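Local coordinates for EGF family domain-containing protein (Toxoplasma gondii, PDB 4Z80), which binds a TgRON2L1 peptide and is probably the AMA partner of a moving-junction pair used in parasite invasion of host cells, at residues Arg116-Asn124 / Glu288-Thr296. Numbering follows the deposited sequence.
Sequences RWKNEIHAN and ECRLLGYHT
Strand 289-291, in the apical membrane antigen 1 (PAN-clan) family region and outermost within this chain in an antiparallel four-stranded sheet, and the loop it runs into at Leu292-Tyr294 pack against the 3-10 turn at 116-118 and the extended chain after it, part of the long loop between strands 101-104 and 160-161; Arg290, Ile121 and Tyr294 do most of the touching. The Arg290 chain bends at CG (chi2 86°) and reaches the end of the turn, where Arg290 NH1 gives a hydrogen bond to Lys118 O (2.8 Å) in the carbonyl plane, on a lone pair. Arg290 NH2 adds a weak bond to Lys118 O (3.1 Å), which sits at the edge of the guanidinium. Arg290 NH2 also donates to a water (3.0 Å) that in turn donates to Glu120 OE2 (2.7 Å), while Glu120 OE1 is taken by the backbone N of Tyr220. Nearer the backbone, Arg290 CG meets the edge of the Trp117 ring at CZ3 (4.0 Å), and Leu292 CD2 lies against Trp117 CE3 (3.7 Å). The other cluster centres on Tyr294: Ile121 CG2 stands over one ring face, a CH-pi contact 3.9 Å from the Tyr294 centroid, offset toward the rim. With chi1 at 65°, the other Ile121 branch places CD1 against Gly293 CA (4.0 Å). Tyr294 OH bonds to Glu149, whose carboxylate also accepts the backbone N-H of His122. One firm and one weak N-H bond to a single carbonyl, with the water-bridged Glu120, probably limit rotation of the guanidinium, and the carboxylate may partly offset its charge.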
ATOM      1  N   ARG A 116     -14.130  -3.674  -4.088  1.00 12.12           N
ATOM      2  CA  ARG A 116     -13.725  -4.290  -5.338  1.00 12.61           C
ATOM      3  C   ARG A 116     -12.208  -4.534  -5.405  1.00 12.29           C
ATOM      4  O   ARG A 116     -11.763  -5.505  -6.024  1.00 11.46           O
ATOM      5  CB  ARG A 116     -14.197  -3.405  -6.505  1.00 13.00           C
ATOM      6  CG  ARG A 116     -13.737  -3.822  -7.874  1.00 12.80           C
ATOM      7  CD  ARG A 116     -14.409  -5.089  -8.400  1.00 13.94           C
ATOM      8  NE  ARG A 116     -13.978  -5.205  -9.781  1.00 13.96           N
ATOM      9  CZ  ARG A 116     -14.589  -4.655 -10.826  1.00 13.36           C
ATOM     10  NH1 ARG A 116     -15.758  -4.035 -10.689  1.00 13.69           N
ATOM     11  NH2 ARG A 116     -14.037  -4.763 -12.018  1.00 13.70           N
ATOM     12  N   TRP A 117     -11.421  -3.668  -4.768  1.00 11.11           N
ATOM     13  CA  TRP A 117      -9.963  -3.780  -4.817  1.00  9.79           C
ATOM     14  C   TRP A 117      -9.456  -5.136  -4.328  1.00  9.21           C
ATOM     15  O   TRP A 117      -8.360  -5.546  -4.694  1.00 10.41           O
ATOM     16  CB  TRP A 117      -9.301  -2.658  -3.998  1.00 10.56           C
ATOM     17  CG  TRP A 117      -9.487  -2.778  -2.511  1.00 10.15           C
ATOM     18  CD1 TRP A 117     -10.467  -2.206  -1.764  1.00 10.62           C
ATOM     19  CD2 TRP A 117      -8.672  -3.532  -1.599  1.00 10.66           C
ATOM     20  NE1 TRP A 117     -10.317  -2.553  -0.437  1.00 13.20           N
ATOM     21  CE2 TRP A 117      -9.219  -3.364  -0.313  1.00 11.84           C
ATOM     22  CE3 TRP A 117      -7.525  -4.314  -1.747  1.00 12.97           C
ATOM     23  CZ2 TRP A 117      -8.663  -3.963   0.822  1.00 14.48           C
ATOM     24  CZ3 TRP A 117      -6.977  -4.912  -0.616  1.00 14.08           C
ATOM     25  CH2 TRP A 117      -7.545  -4.730   0.644  1.00 14.38           C
ATOM     26  N   LYS A 118     -10.252  -5.828  -3.522  1.00 10.71           N
ATOM     27  CA  LYS A 118      -9.812  -7.092  -2.932  1.00 12.16           C
ATOM     28  C   LYS A 118      -9.692  -8.223  -3.937  1.00 12.15           C
ATOM     29  O   LYS A 118      -9.002  -9.211  -3.669  1.00 12.76           O
ATOM     30  CB  LYS A 118     -10.762  -7.507  -1.811  1.00 12.74           C
ATOM     31  CG  LYS A 118     -10.714  -6.572  -0.635  1.00 14.17           C
ATOM     32  CD  LYS A 118     -11.632  -7.043   0.474  1.00 17.95           C
ATOM     33  CE  LYS A 118     -11.644  -6.062   1.624  1.00 28.53           C
ATOM     34  NZ  LYS A 118     -12.608  -6.476   2.675  1.00 33.73           N
ATOM     35  N   ASN A 119     -10.378  -8.118  -5.070  1.00 11.54           N
ATOM     36  CA  ASN A 119     -10.203  -9.111  -6.131  1.00 12.31           C
ATOM     37  C   ASN A 119      -8.812  -8.977  -6.732  1.00 11.46           C
ATOM     38  O   ASN A 119      -8.242  -7.884  -6.747  1.00 11.13           O
ATOM     39  CB  ASN A 119     -11.245  -8.950  -7.234  1.00 11.62           C
ATOM     40  CG  ASN A 119     -12.667  -9.136  -6.746  1.00 13.38           C
ATOM     41  OD1 ASN A 119     -12.916  -9.459  -5.583  1.00 14.33           O
ATOM     42  ND2 ASN A 119     -13.620  -8.916  -7.650  1.00 14.63           N
ATOM     43  N   GLU A 120      -8.249 -10.073  -7.229  1.00 12.70           N
ATOM     44  CA  GLU A 120      -6.934  -9.998  -7.840  1.00 11.05           C
ATOM     45  C   GLU A 120      -6.938  -9.206  -9.141  1.00 11.71           C
ATOM     46  O   GLU A 120      -7.975  -9.022  -9.787  1.00 12.50           O
ATOM     47  CB  GLU A 120      -6.378 -11.395  -8.108  1.00 14.16           C
ATOM     48  CG  GLU A 120      -5.845 -12.079  -6.868  1.00 12.49           C
ATOM     49  CD  GLU A 120      -5.122 -13.374  -7.181  1.00 12.54           C
ATOM     50  OE1 GLU A 120      -4.964 -13.702  -8.371  1.00 12.78           O
ATOM     51  OE2 GLU A 120      -4.719 -14.061  -6.225  1.00 14.25           O
ATOM     52  N   ILE A 121      -5.751  -8.754  -9.522  1.00 11.18           N
ATOM     53  CA  ILE A 121      -5.538  -8.102 -10.808  1.00 11.39           C
ATOM     54  C   ILE A 121      -5.629  -9.075 -11.974  1.00 13.55           C
ATOM     55  O   ILE A 121      -5.579 -10.299 -11.797  1.00 13.31           O
ATOM     56  CB  ILE A 121      -4.156  -7.391 -10.847  1.00 11.76           C
ATOM     57  CG1 ILE A 121      -3.001  -8.410 -10.760  1.00 12.10           C
ATOM     58  CG2 ILE A 121      -4.066  -6.367  -9.723  1.00 12.99           C
ATOM     59  CD1 ILE A 121      -1.603  -7.793 -10.885  1.00 13.49           C
ATOM     60  N   HIS A 122      -5.766  -8.508 -13.170  1.00 14.88           N
ATOM     61  CA  HIS A 122      -5.699  -9.249 -14.420  1.00 13.51           C
ATOM     62  C   HIS A 122      -4.659  -8.563 -15.305  1.00 13.53           C
ATOM     63  O   HIS A 122      -5.006  -7.870 -16.260  1.00 16.48           O
ATOM     64  CB  HIS A 122      -7.064  -9.297 -15.114  1.00 15.75           C
ATOM     65  CG  HIS A 122      -7.093 -10.177 -16.325  1.00 12.85           C
ATOM     66  ND1 HIS A 122      -7.870 -11.313 -16.395  1.00 16.53           N
ATOM     67  CD2 HIS A 122      -6.416 -10.115 -17.498  1.00 16.67           C
ATOM     68  CE1 HIS A 122      -7.682 -11.904 -17.563  1.00 16.51           C
ATOM     69  NE2 HIS A 122      -6.799 -11.200 -18.250  1.00 16.22           N
ATOM     70  N   ALA A 123      -3.382  -8.739 -14.977  1.00 13.36           N
ATOM     71  CA  ALA A 123      -2.324  -8.059 -15.720  1.00 12.15           C
ATOM     72  C   ALA A 123      -1.747  -8.909 -16.859  1.00 15.12           C
ATOM     73  O   ALA A 123      -0.714  -8.557 -17.427  1.00 16.84           O
ATOM     74  CB  ALA A 123      -1.205  -7.631 -14.770  1.00 14.03           C
ATOM     75  N   ASN A 124      -2.418 -10.010 -17.196  1.00 15.43           N
ATOM     76  CA  ASN A 124      -1.999 -10.897 -18.285  1.00 16.07           C
ATOM     77  C   ASN A 124      -0.625 -11.507 -17.994  1.00 14.75           C
ATOM     78  O   ASN A 124       0.302 -11.427 -18.808  1.00 19.33           O
ATOM     79  CB  ASN A 124      -1.998 -10.153 -19.621  1.00 16.86           C
ATOM     80  CG  ASN A 124      -3.371  -9.612 -19.984  1.00 23.95           C
ATOM     81  OD1 ASN A 124      -4.357 -10.348 -19.973  1.00 27.20           O
ATOM     82  ND2 ASN A 124      -3.441  -8.321 -20.282  1.00 31.06           N
ATOM     83  N   GLU A 288      -4.873  -8.248   8.578  1.00 16.95           N
ATOM     84  CA  GLU A 288      -4.564  -8.695   7.228  1.00 16.04           C
ATOM     85  C   GLU A 288      -3.690  -7.687   6.477  1.00 15.02           C
ATOM     86  O   GLU A 288      -3.990  -6.485   6.446  1.00 16.14           O
ATOM     87  CB  GLU A 288      -5.838  -8.965   6.432  1.00 17.28           C
ATOM     88  CG  GLU A 288      -5.535  -9.462   5.026  1.00 16.33           C
ATOM     89  CD  GLU A 288      -6.743 -10.018   4.313  1.00 21.44           C
ATOM     90  OE1 GLU A 288      -7.881  -9.728   4.741  1.00 28.60           O
ATOM     91  OE2 GLU A 288      -6.553 -10.752   3.325  1.00 17.88           O
ATOM     92  N   CYS A 289      -2.617  -8.193   5.873  1.00 15.41           N
ATOM     93  CA  CYS A 289      -1.748  -7.421   4.986  1.00 14.72           C
ATOM     94  C   CYS A 289      -1.925  -7.960   3.572  1.00 14.69           C
ATOM     95  O   CYS A 289      -1.614  -9.122   3.307  1.00 16.20           O
ATOM     96  CB  CYS A 289      -0.282  -7.519   5.432  1.00 15.55           C
ATOM     97  SG  CYS A 289       0.918  -6.690   4.368  1.00 19.91           S
ATOM     98  N   ARG A 290      -2.427  -7.123   2.668  1.00 12.79           N
ATOM     99  CA  ARG A 290      -2.693  -7.536   1.289  1.00 12.33           C
ATOM    100  C   ARG A 290      -1.875  -6.684   0.327  1.00 12.77           C
ATOM    101  O   ARG A 290      -2.024  -5.467   0.295  1.00 13.42           O
ATOM    102  CB  ARG A 290      -4.180  -7.413   0.968  1.00 11.86           C
ATOM    103  CG  ARG A 290      -4.596  -8.165  -0.276  1.00 13.23           C
ATOM    104  CD  ARG A 290      -4.922  -9.623   0.064  1.00 13.41           C
ATOM    105  NE  ARG A 290      -5.225 -10.400  -1.134  1.00 12.50           N
ATOM    106  CZ  ARG A 290      -6.355 -10.288  -1.826  1.00 12.84           C
ATOM    107  NH1 ARG A 290      -7.282  -9.419  -1.442  1.00 12.14           N
ATOM    108  NH2 ARG A 290      -6.554 -11.029  -2.904  1.00 12.16           N
ATOM    109  N   LEU A 291      -0.998  -7.322  -0.440  1.00 11.32           N
ATOM    110  CA  LEU A 291      -0.214  -6.632  -1.456  1.00 10.93           C
ATOM    111  C   LEU A 291      -1.114  -6.236  -2.617  1.00 12.57           C
ATOM    112  O   LEU A 291      -2.001  -7.000  -2.995  1.00 11.33           O
ATOM    113  CB  LEU A 291       0.923  -7.520  -1.958  1.00 11.89           C
ATOM    114  CG  LEU A 291       1.921  -7.992  -0.897  1.00 12.00           C
ATOM    115  CD1 LEU A 291       2.928  -8.925  -1.538  1.00 14.66           C
ATOM    116  CD2 LEU A 291       2.625  -6.841  -0.209  1.00 15.53           C
ATOM    117  N   LEU A 292      -0.891  -5.036  -3.154  1.00 11.31           N
ATOM    118  CA  LEU A 292      -1.586  -4.568  -4.350  1.00 12.84           C
ATOM    119  C   LEU A 292      -0.672  -4.748  -5.553  1.00 12.62           C
ATOM    120  O   LEU A 292       0.542  -4.537  -5.469  1.00 13.47           O
ATOM    121  CB  LEU A 292      -2.001  -3.108  -4.217  1.00 12.05           C
ATOM    122  CG  LEU A 292      -2.877  -2.757  -3.014  1.00 10.67           C
ATOM    123  CD1 LEU A 292      -3.139  -1.253  -2.980  1.00 12.96           C
ATOM    124  CD2 LEU A 292      -4.184  -3.520  -3.038  1.00 14.70           C
ATOM    125  N   GLY A 293      -1.252  -5.116  -6.689  1.00 11.19           N
ATOM    126  CA  GLY A 293      -0.467  -5.387  -7.878  1.00 11.64           C
ATOM    127  C   GLY A 293      -0.157  -4.156  -8.713  1.00 11.70           C
ATOM    128  O   GLY A 293       0.688  -4.193  -9.599  1.00 11.88           O
ATOM    129  N   TYR A 294      -0.846  -3.063  -8.410  1.00 11.50           N
ATOM    130  CA  TYR A 294      -0.751  -1.829  -9.186  1.00 11.64           C
ATOM    131  C   TYR A 294      -0.352  -0.644  -8.314  1.00  9.79           C
ATOM    132  O   TYR A 294      -0.819  -0.514  -7.171  1.00 11.40           O
ATOM    133  CB  TYR A 294      -2.089  -1.519  -9.853  1.00 11.11           C
ATOM    134  CG  TYR A 294      -2.564  -2.481 -10.921  1.00 10.30           C
ATOM    135  CD1 TYR A 294      -1.684  -3.038 -11.839  1.00 11.74           C
ATOM    136  CD2 TYR A 294      -3.910  -2.804 -11.027  1.00 11.75           C
ATOM    137  CE1 TYR A 294      -2.136  -3.898 -12.838  1.00 14.18           C
ATOM    138  CE2 TYR A 294      -4.376  -3.653 -12.022  1.00 12.37           C
ATOM    139  CZ  TYR A 294      -3.482  -4.198 -12.922  1.00 12.77           C
ATOM    140  OH  TYR A 294      -3.940  -5.056 -13.919  1.00 13.60           O
ATOM    141  N   HIS A 295       0.500   0.218  -8.867  1.00 10.24           N
ATOM    142  CA  HIS A 295       0.930   1.451  -8.214  1.00 10.92           C
ATOM    143  C   HIS A 295      -0.052   2.599  -8.425  1.00 10.76           C
ATOM    144  O   HIS A 295      -0.080   3.546  -7.641  1.00 10.64           O
ATOM    145  CB  HIS A 295       2.299   1.879  -8.722  1.00  9.88           C
ATOM    146  CG  HIS A 295       3.385   0.901  -8.418  1.00 10.41           C
ATOM    147  ND1 HIS A 295       3.983   0.813  -7.180  1.00 11.98           N
ATOM    148  CD2 HIS A 295       3.979  -0.034  -9.195  1.00 13.62           C
ATOM    149  CE1 HIS A 295       4.904  -0.136  -7.210  1.00 12.59           C
ATOM    150  NE2 HIS A 295       4.923  -0.662  -8.421  1.00 12.23           N
ATOM    151  N   THR A 296      -0.845   2.504  -9.486  1.00  9.71           N
ATOM    152  CA  THR A 296      -1.819   3.541  -9.821  1.00  8.94           C
ATOM    153  C   THR A 296      -2.748   3.792  -8.640  1.00 11.51           C
ATOM    154  O   THR A 296      -3.257   2.853  -8.033  1.00 11.39           O
ATOM    155  CB  THR A 296      -2.656   3.125 -11.062  1.00 10.66           C
ATOM    156  OG1 THR A 296      -1.802   2.985 -12.205  1.00 11.37           O
ATOM    157  CG2 THR A 296      -3.707   4.167 -11.380  1.00 11.69           C
TER
HETATM  158  O   HOH W   1      -4.293 -12.627  -3.929  1.00 13.69           O